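Peptidylprolyl Isomerase (Naegleria fowleri, PDB 6B4P) probably catalyses the cis-trans isomerisation of peptide bonds preceding proline, as a member of the FKBP family of peptidyl-prolyl isomerases. Local coordinates at residues Q20-K25 and S98-G103; K54-S59 and G109-N114. All coordinates share one frame; numbering follows the deposited sequence. Where two conformers were deposited one is given.

Interaction 1: Q20-K25 and S98-G103; sequences QRLKKK and SDYAYG
Arg21 and Asp99 join these two segments, in the conformer described, through a bidentate salt bridge in which the guanidinium presents NH1 and NH2 end-on, one to each carboxylate oxygen. The straighter of the two bonds runs from Arg21 NH2 to the syn lone pair of Asp99 OD2 (2.9 Å, 166°) and lies close to the guanidinium plane. Arg21 NH1 meets Asp99 OD1 at 3.0 Å, also on the syn side but well out of the carboxylate plane, because the two flat groups are twisted 37° against each other. A bend at chi3 of Arg21 turns the guanidinium, and the two side chains cross at about a right angle.

Next to this exposed ion pair the same Arg21 NH2 comes to the edge of the Tyr100 ring, 3.9 Å from CE2. One ring face receives Leu22, whose CB stands almost on the ring normal, 4.1 Å from the centroid, in a CH-pi contact. With CG anti to the backbone N (chi1 174°), Leu22 also brings CD2 to within 4.0 Å of Tyr100 CD1. The bridge thus borders a buried leucine-tyrosine pair. Arg77 makes a cation-pi contact with the same tyrosine ring and donates a hydrogen bond to Asp99 O.

Leu22 immediately precedes strand 23-26, whereas Tyr100 ends a short 3-10 turn in the long loop between strands 91-96 and 117-126. Both side chains pack on Leu81 of helix 77-84, and Leu22 additionally touches Ile96, so the contact ties the segment leading into strand 23-26 to this helix and to strand 91-96.

Interaction 2: K54-S59 and G109-N114; sequences KKFDSS and GLIPAN
Phe56 turns one face of its ring to Ile111, whose CG1 sits 4.1 Å from the ring centroid and 14° off the normal, a CH-pi contact displaced toward the CD1-CE1 rim. Beyond it, Ile111 CD1 reaches Phe56 CE1 at 3.8 Å. Leu110 approaches the same side chain obliquely, its CG 3.9 Å from Phe56 CD1. Its CG lies anti to the backbone N (chi1 -163°), which brings Leu110 CD1 to 3.3 Å from Phe56 O and near Asp57 CB.

Phe56 CG lies between the backbone N and the carbonyl carbon (chi1 60°), and Phe56 CB is 3.4 Å from Leu110 O. No hydrogen bond crosses between the segments, so the junction rests on apolar packing. The carboxylate of Asp57 is engaged by Tyr46 and Arg62, while Phe56 and Ile111 both pack on Leu117 of strand 117-126.

Phe56 and Asp57 together oppose Gly48 in a classic beta bulge on strand 55-58. By analogy with other FKBPs, Phe56, Asp57 and Ile111 probably line the pocket that receives the substrate proline, with the loop 109-114 forming one of its borders.

Along the chain the two contacts interleave: 20-25 comes first, then 54-59, then 98-103 and 109-114, so each reaches back from the same long loop between strands 91-96 and 117-126. Their centres are about 15 Å apart. Interaction 1 holds the start of this loop to the N-terminal segment beside helix 77-84, interaction 2 its later part to strand 55-58, and both reach the same antiparallel sheet. The two halves of the loop also meet directly, through a probable hydrogen bond from Ser98 OG to Asn114 OD1 (3.0 Å) and packing of Tyr102 on Ile111. These two residues and Phe56 match pocket residues of other FKBPs, so the doubly anchored loop probably forms part of the active-site wall.

Interaction 1: Q20-K25 and S98-G103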
ATOM      1  N   GLN A  20      -2.306  -1.571 -15.608  1.00 28.27           N
ATOM      2  CA  GLN A  20      -1.539  -2.690 -15.067  1.00 29.04           C
ATOM      3  C   GLN A  20      -0.228  -2.267 -14.414  1.00 30.38           C
ATOM      4  O   GLN A  20       0.550  -3.133 -13.993  1.00 31.95           O
ATOM      5  CB  GLN A  20      -1.251  -3.749 -16.137  1.00 34.75           C
ATOM      6  CG  GLN A  20      -2.496  -4.301 -16.808  1.00 45.77           C
ATOM      7  CD  GLN A  20      -2.205  -5.539 -17.617  1.00 58.02           C
ATOM      8  OE1 GLN A  20      -2.890  -6.552 -17.488  1.00 72.77           O
ATOM      9  NE2 GLN A  20      -1.180  -5.468 -18.461  1.00 62.84           N
ATOM     10  N   ARG A  21       0.025  -0.965 -14.283  1.00 22.64           N
ATOM     11  CA  ARG A  21       1.301  -0.516 -13.737  0.68 18.42           C
ATOM     12  C   ARG A  21       1.312  -0.501 -12.213  1.00 20.02           C
ATOM     13  O   ARG A  21       2.383  -0.621 -11.611  1.00 19.92           O
ATOM     14  CB  ARG A  21       1.643   0.863 -14.298  0.68 19.70           C
ATOM     15  CG  ARG A  21       1.976   0.810 -15.786  0.68 23.94           C
ATOM     16  CD  ARG A  21       2.097   2.185 -16.418  0.68 27.15           C
ATOM     17  NE  ARG A  21       3.083   3.022 -15.744  0.68 24.66           N
ATOM     18  CZ  ARG A  21       2.783   4.108 -15.040  0.68 25.66           C
ATOM     19  NH1 ARG A  21       3.745   4.811 -14.458  0.68 21.60           N
ATOM     20  NH2 ARG A  21       1.516   4.494 -14.922  0.68 27.11           N
ATOM     21  N   LEU A  22       0.153  -0.353 -11.576  1.00 16.97           N
ATOM     22  CA  LEU A  22       0.010  -0.578 -10.142  1.00 14.86           C
ATOM     23  C   LEU A  22      -0.282  -2.062  -9.962  1.00 16.87           C
ATOM     24  O   LEU A  22      -1.250  -2.574 -10.532  1.00 18.46           O
ATOM     25  CB  LEU A  22      -1.126   0.263  -9.557  1.00 15.77           C
ATOM     26  CG  LEU A  22      -1.505   0.039  -8.086  1.00 14.93           C
ATOM     27  CD1 LEU A  22      -0.409   0.587  -7.189  1.00 17.46           C
ATOM     28  CD2 LEU A  22      -2.846   0.693  -7.766  1.00 18.63           C
ATOM     29  N   LYS A  23       0.555  -2.760  -9.199  1.00 17.08           N
ATOM     30  CA  LYS A  23       0.462  -4.214  -9.182  1.00 15.83           C
ATOM     31  C   LYS A  23       0.961  -4.742  -7.849  1.00 15.60           C
ATOM     32  O   LYS A  23       1.675  -4.047  -7.122  1.00 14.86           O
ATOM     33  CB  LYS A  23       1.264  -4.810 -10.336  1.00 18.30           C
ATOM     34  CG  LYS A  23       2.723  -4.376 -10.319  1.00 18.25           C
ATOM     35  CD  LYS A  23       3.486  -4.853 -11.534  1.00 21.93           C
ATOM     36  CE  LYS A  23       4.937  -4.474 -11.378  1.00 24.81           C
ATOM     37  NZ  LYS A  23       5.807  -5.202 -12.336  1.00 30.21           N
ATOM     38  N   LYS A  24       0.591  -5.984  -7.535  1.00 14.59           N
ATOM     39  CA  LYS A  24       0.992  -6.586  -6.272  1.00 14.31           C
ATOM     40  C   LYS A  24       1.327  -8.063  -6.437  1.00 19.03           C
ATOM     41  O   LYS A  24       0.912  -8.727  -7.392  1.00 20.90           O
ATOM     42  CB  LYS A  24      -0.103  -6.439  -5.199  1.00 16.38           C
ATOM     43  CG  LYS A  24      -1.264  -7.402  -5.398  1.00 16.86           C
ATOM     44  CD  LYS A  24      -2.372  -7.208  -4.342  1.00 17.09           C
ATOM     45  CE  LYS A  24      -3.481  -8.213  -4.561  1.00 17.67           C
ATOM     46  NZ  LYS A  24      -4.610  -8.070  -3.563  1.00 15.57           N
ATOM     47  N   LYS A  25       2.110  -8.560  -5.482  1.00 16.33           N
ATOM     48  CA  LYS A  25       2.340  -9.985  -5.269  1.00 17.80           C
ATOM     49  C   LYS A  25       1.810 -10.326  -3.886  1.00 19.27           C
ATOM     50  O   LYS A  25       2.108  -9.612  -2.922  1.00 21.00           O
ATOM     51  CB  LYS A  25       3.827 -10.335  -5.361  1.00 20.14           C
ATOM     52  CG  LYS A  25       4.426 -10.194  -6.758  1.00 26.41           C
ATOM     53  CD  LYS A  25       5.941 -10.038  -6.713  1.00 33.91           C
ATOM     54  CE  LYS A  25       6.615 -11.130  -5.907  1.00 46.94           C
ATOM     55  NZ  LYS A  25       8.090 -10.902  -5.845  1.00 57.15           N
ATOM     56  N   SER A  98       5.046   6.458  -9.594  1.00 19.20           N
ATOM     57  CA  SER A  98       4.953   7.800  -9.036  1.00 17.33           C
ATOM     58  C   SER A  98       3.596   8.436  -9.316  1.00 19.16           C
ATOM     59  O   SER A  98       3.076   9.176  -8.469  1.00 17.62           O
ATOM     60  CB  SER A  98       6.088   8.677  -9.578  1.00 21.17           C
ATOM     61  OG  SER A  98       5.983   8.854 -10.978  1.00 23.91           O
ATOM     62  N   ASP A  99       2.986   8.126 -10.461  1.00 20.81           N
ATOM     63  CA  ASP A  99       1.676   8.709 -10.724  1.00 20.74           C
ATOM     64  C   ASP A  99       0.567   8.061  -9.899  1.00 19.57           C
ATOM     65  O   ASP A  99      -0.584   8.514  -9.990  1.00 24.94           O
ATOM     66  CB  ASP A  99       1.340   8.662 -12.224  1.00 25.16           C
ATOM     67  CG  ASP A  99       1.442   7.273 -12.828  1.00 28.83           C
ATOM     68  OD1 ASP A  99       2.296   6.478 -12.404  1.00 29.88           O
ATOM     69  OD2 ASP A  99       0.672   6.985 -13.770  1.00 38.99           O
ATOM     70  N   TYR A 100       0.880   7.028  -9.115  1.00 15.41           N
ATOM     71  CA  TYR A 100      -0.030   6.493  -8.110  1.00 14.83           C
ATOM     72  C   TYR A 100       0.441   6.837  -6.706  1.00 15.04           C
ATOM     73  O   TYR A 100      -0.128   6.341  -5.726  1.00 15.23           O
ATOM     74  CB  TYR A 100      -0.185   4.969  -8.260  1.00 14.83           C
ATOM     75  CG  TYR A 100      -0.902   4.540  -9.519  1.00 15.68           C
ATOM     76  CD1 TYR A 100      -2.260   4.252  -9.506  1.00 18.74           C
ATOM     77  CD2 TYR A 100      -0.221   4.438 -10.728  1.00 15.19           C
ATOM     78  CE1 TYR A 100      -2.918   3.866 -10.667  1.00 22.60           C
ATOM     79  CE2 TYR A 100      -0.867   4.049 -11.876  1.00 21.46           C
ATOM     80  CZ  TYR A 100      -2.216   3.771 -11.843  1.00 22.67           C
ATOM     81  OH  TYR A 100      -2.851   3.388 -13.002  1.00 27.61           O
ATOM     82  N   ALA A 101       1.496   7.648  -6.588  1.00 14.69           N
ATOM     83  CA  ALA A 101       2.052   7.995  -5.285  1.00 14.51           C
ATOM     84  C   ALA A 101       2.151   9.514  -5.182  1.00 14.74           C
ATOM     85  O   ALA A 101       1.126  10.200  -5.219  1.00 18.09           O
ATOM     86  CB  ALA A 101       3.410   7.315  -5.075  1.00 16.48           C
ATOM     87  N   TYR A 102       3.363  10.060  -5.078  1.00 14.36           N
ATOM     88  CA  TYR A 102       3.526  11.495  -4.888  1.00 15.38           C
ATOM     89  C   TYR A 102       3.903  12.227  -6.166  1.00 18.39           C
ATOM     90  O   TYR A 102       4.175  13.431  -6.119  1.00 17.85           O
ATOM     91  CB  TYR A 102       4.546  11.768  -3.780  1.00 15.37           C
ATOM     92  CG  TYR A 102       4.084  11.219  -2.449  1.00 13.47           C
ATOM     93  CD1 TYR A 102       4.621  10.037  -1.933  1.00 16.30           C
ATOM     94  CD2 TYR A 102       3.084  11.851  -1.721  1.00 14.46           C
ATOM     95  CE1 TYR A 102       4.187   9.518  -0.721  1.00 17.09           C
ATOM     96  CE2 TYR A 102       2.649  11.341  -0.504  1.00 15.73           C
ATOM     97  CZ  TYR A 102       3.198  10.173  -0.013  1.00 15.64           C
ATOM     98  OH  TYR A 102       2.764   9.657   1.183  1.00 17.48           O
ATOM     99  N   GLY A 103       3.887  11.547  -7.309  1.00 18.81           N
ATOM    100  CA  GLY A 103       4.087  12.248  -8.566  1.00 18.58           C
ATOM    101  C   GLY A 103       5.455  12.888  -8.635  1.00 20.68           C
ATOM    102  O   GLY A 103       6.465  12.294  -8.241  1.00 18.43           O
TER

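Interaction 2: K54-S59 and G109-N114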
ATOM      1  N   LYS A  54      16.016   0.513  -0.733  1.00 23.61           N
ATOM      2  CA  LYS A  54      16.292   1.326   0.446  1.00 26.47           C
ATOM      3  C   LYS A  54      14.995   1.638   1.177  1.00 21.05           C
ATOM      4  O   LYS A  54      14.096   2.279   0.620  1.00 20.35           O
ATOM      5  CB  LYS A  54      16.989   2.622   0.052  1.00 29.68           C
ATOM      6  N   LYS A  55      14.914   1.218   2.433  1.00 21.79           N
ATOM      7  CA  LYS A  55      13.727   1.486   3.236  1.00 17.33           C
ATOM      8  C   LYS A  55      13.655   2.959   3.603  1.00 21.46           C
ATOM      9  O   LYS A  55      14.648   3.546   4.044  1.00 28.29           O
ATOM     10  CB  LYS A  55      13.753   0.626   4.502  1.00 22.26           C
ATOM     11  CG  LYS A  55      12.644   0.944   5.493  1.00 27.36           C
ATOM     12  CD  LYS A  55      12.578  -0.063   6.645  1.00 31.78           C
ATOM     13  CE  LYS A  55      13.731   0.116   7.608  1.00 41.39           C
ATOM     14  NZ  LYS A  55      13.536  -0.709   8.838  1.00 49.52           N
ATOM     15  N   PHE A  56      12.476   3.565   3.427  1.00 16.81           N
ATOM     16  CA  PHE A  56      12.290   4.929   3.895  1.00 19.26           C
ATOM     17  C   PHE A  56      11.325   5.056   5.063  1.00 18.98           C
ATOM     18  O   PHE A  56      11.367   6.077   5.751  1.00 22.29           O
ATOM     19  CB  PHE A  56      11.841   5.854   2.746  1.00 19.67           C
ATOM     20  CG  PHE A  56      10.539   5.472   2.099  1.00 17.25           C
ATOM     21  CD1 PHE A  56       9.330   5.922   2.615  1.00 17.95           C
ATOM     22  CD2 PHE A  56      10.525   4.687   0.952  1.00 17.83           C
ATOM     23  CE1 PHE A  56       8.139   5.584   2.010  1.00 15.71           C
ATOM     24  CE2 PHE A  56       9.331   4.346   0.333  1.00 17.34           C
ATOM     25  CZ  PHE A  56       8.134   4.779   0.871  1.00 16.07           C
ATOM     26  N   ASP A  57      10.500   4.044   5.341  1.00 20.59           N
ATOM     27  CA  ASP A  57       9.490   4.177   6.384  1.00 19.29           C
ATOM     28  C   ASP A  57       8.907   2.805   6.684  1.00 19.51           C
ATOM     29  O   ASP A  57       8.790   1.969   5.785  1.00 19.47           O
ATOM     30  CB  ASP A  57       8.383   5.146   5.940  1.00 23.67           C
ATOM     31  CG  ASP A  57       7.324   5.364   6.997  1.00 26.15           C
ATOM     32  OD1 ASP A  57       7.621   5.213   8.200  1.00 29.26           O
ATOM     33  OD2 ASP A  57       6.187   5.700   6.605  1.00 27.48           O
ATOM     34  N   SER A  58       8.548   2.577   7.951  1.00 17.10           N
ATOM     35  CA  SER A  58       7.821   1.363   8.304  1.00 16.70           C
ATOM     36  C   SER A  58       7.048   1.577   9.592  1.00 19.30           C
ATOM     37  O   SER A  58       7.603   2.068  10.582  1.00 23.17           O
ATOM     38  CB  SER A  58       8.769   0.172   8.464  1.00 22.93           C
ATOM     39  OG  SER A  58       8.054  -0.988   8.862  1.00 23.55           O
ATOM     40  N   SER A  59       5.777   1.187   9.583  1.00 15.58           N
ATOM     41  CA  SER A  59       4.991   1.220  10.809  1.00 15.69           C
ATOM     42  C   SER A  59       5.453   0.166  11.793  1.00 21.62           C
ATOM     43  O   SER A  59       5.171   0.290  12.986  1.00 21.72           O
ATOM     44  CB  SER A  59       3.515   1.014  10.493  1.00 18.39           C
ATOM     45  OG  SER A  59       3.316  -0.237   9.868  1.00 16.93           O
ATOM     46  N   GLY A 109      13.224  14.546   3.347  1.00 30.85           N
ATOM     47  CA  GLY A 109      13.654  13.597   4.351  1.00 35.42           C
ATOM     48  C   GLY A 109      13.036  12.221   4.245  1.00 35.16           C
ATOM     49  O   GLY A 109      13.315  11.369   5.098  1.00 41.80           O
ATOM     50  N   LEU A 110      12.212  11.966   3.234  1.00 25.61           N
ATOM     51  CA  LEU A 110      11.523  10.686   3.139  1.00 29.31           C
ATOM     52  C   LEU A 110      11.616  10.110   1.730  1.00 27.48           C
ATOM     53  O   LEU A 110      12.105   8.991   1.536  1.00 27.99           O
ATOM     54  CB  LEU A 110      10.059  10.849   3.557  1.00 29.95           C
ATOM     55  CG  LEU A 110       9.286   9.574   3.895  1.00 36.19           C
ATOM     56  CD1 LEU A 110       9.828   8.956   5.177  1.00 33.98           C
ATOM     57  CD2 LEU A 110       7.794   9.857   4.011  1.00 38.61           C
ATOM     58  N   ILE A 111      11.176  10.877   0.739  1.00 18.79           N
ATOM     59  CA  ILE A 111      10.990  10.381  -0.620  1.00 21.16           C
ATOM     60  C   ILE A 111      11.526  11.396  -1.619  1.00 19.83           C
ATOM     61  O   ILE A 111      11.089  12.556  -1.619  1.00 19.72           O
ATOM     62  CB  ILE A 111       9.506  10.092  -0.886  1.00 19.78           C
ATOM     63  CG1 ILE A 111       9.050   8.892  -0.062  1.00 27.04           C
ATOM     64  CG2 ILE A 111       9.240   9.861  -2.372  1.00 28.76           C
ATOM     65  CD1 ILE A 111       7.554   8.742  -0.017  1.00 28.44           C
ATOM     66  N   PRO A 112      12.462  11.008  -2.482  1.00 19.68           N
ATOM     67  CA  PRO A 112      12.928  11.915  -3.533  1.00 20.41           C
ATOM     68  C   PRO A 112      11.855  12.169  -4.578  1.00 18.70           C
ATOM     69  O   PRO A 112      10.920  11.385  -4.767  1.00 20.41           O
ATOM     70  CB  PRO A 112      14.117  11.166  -4.152  1.00 25.16           C
ATOM     71  CG  PRO A 112      14.345   9.964  -3.289  1.00 23.97           C
ATOM     72  CD  PRO A 112      13.077   9.679  -2.570  1.00 21.25           C
ATOM     73  N   ALA A 113      12.026  13.279  -5.294  1.00 19.13           N
ATOM     74  CA  ALA A 113      11.082  13.635  -6.342  1.00 20.02           C
ATOM     75  C   ALA A 113      10.955  12.520  -7.377  1.00 21.51           C
ATOM     76  O   ALA A 113      11.945  11.889  -7.763  1.00 21.97           O
ATOM     77  CB  ALA A 113      11.513  14.936  -7.021  1.00 22.75           C
ATOM     78  N   ASN A 114       9.717  12.268  -7.804  1.00 20.44           N
ATOM     79  CA  ASN A 114       9.413  11.362  -8.917  1.00 16.05           C
ATOM     80  C   ASN A 114       9.810   9.911  -8.616  1.00 16.83           C
ATOM     81  O   ASN A 114      10.454   9.237  -9.422  1.00 21.63           O
ATOM     82  CB  ASN A 114      10.065  11.858 -10.211  1.00 23.59           C
ATOM     83  CG  ASN A 114       9.514  11.176 -11.428  1.00 31.07           C
ATOM     84  OD1 ASN A 114       8.409  10.628 -11.397  1.00 32.90           O
ATOM     85  ND2 ASN A 114      10.281  11.186 -12.510  1.00 30.80           N
TER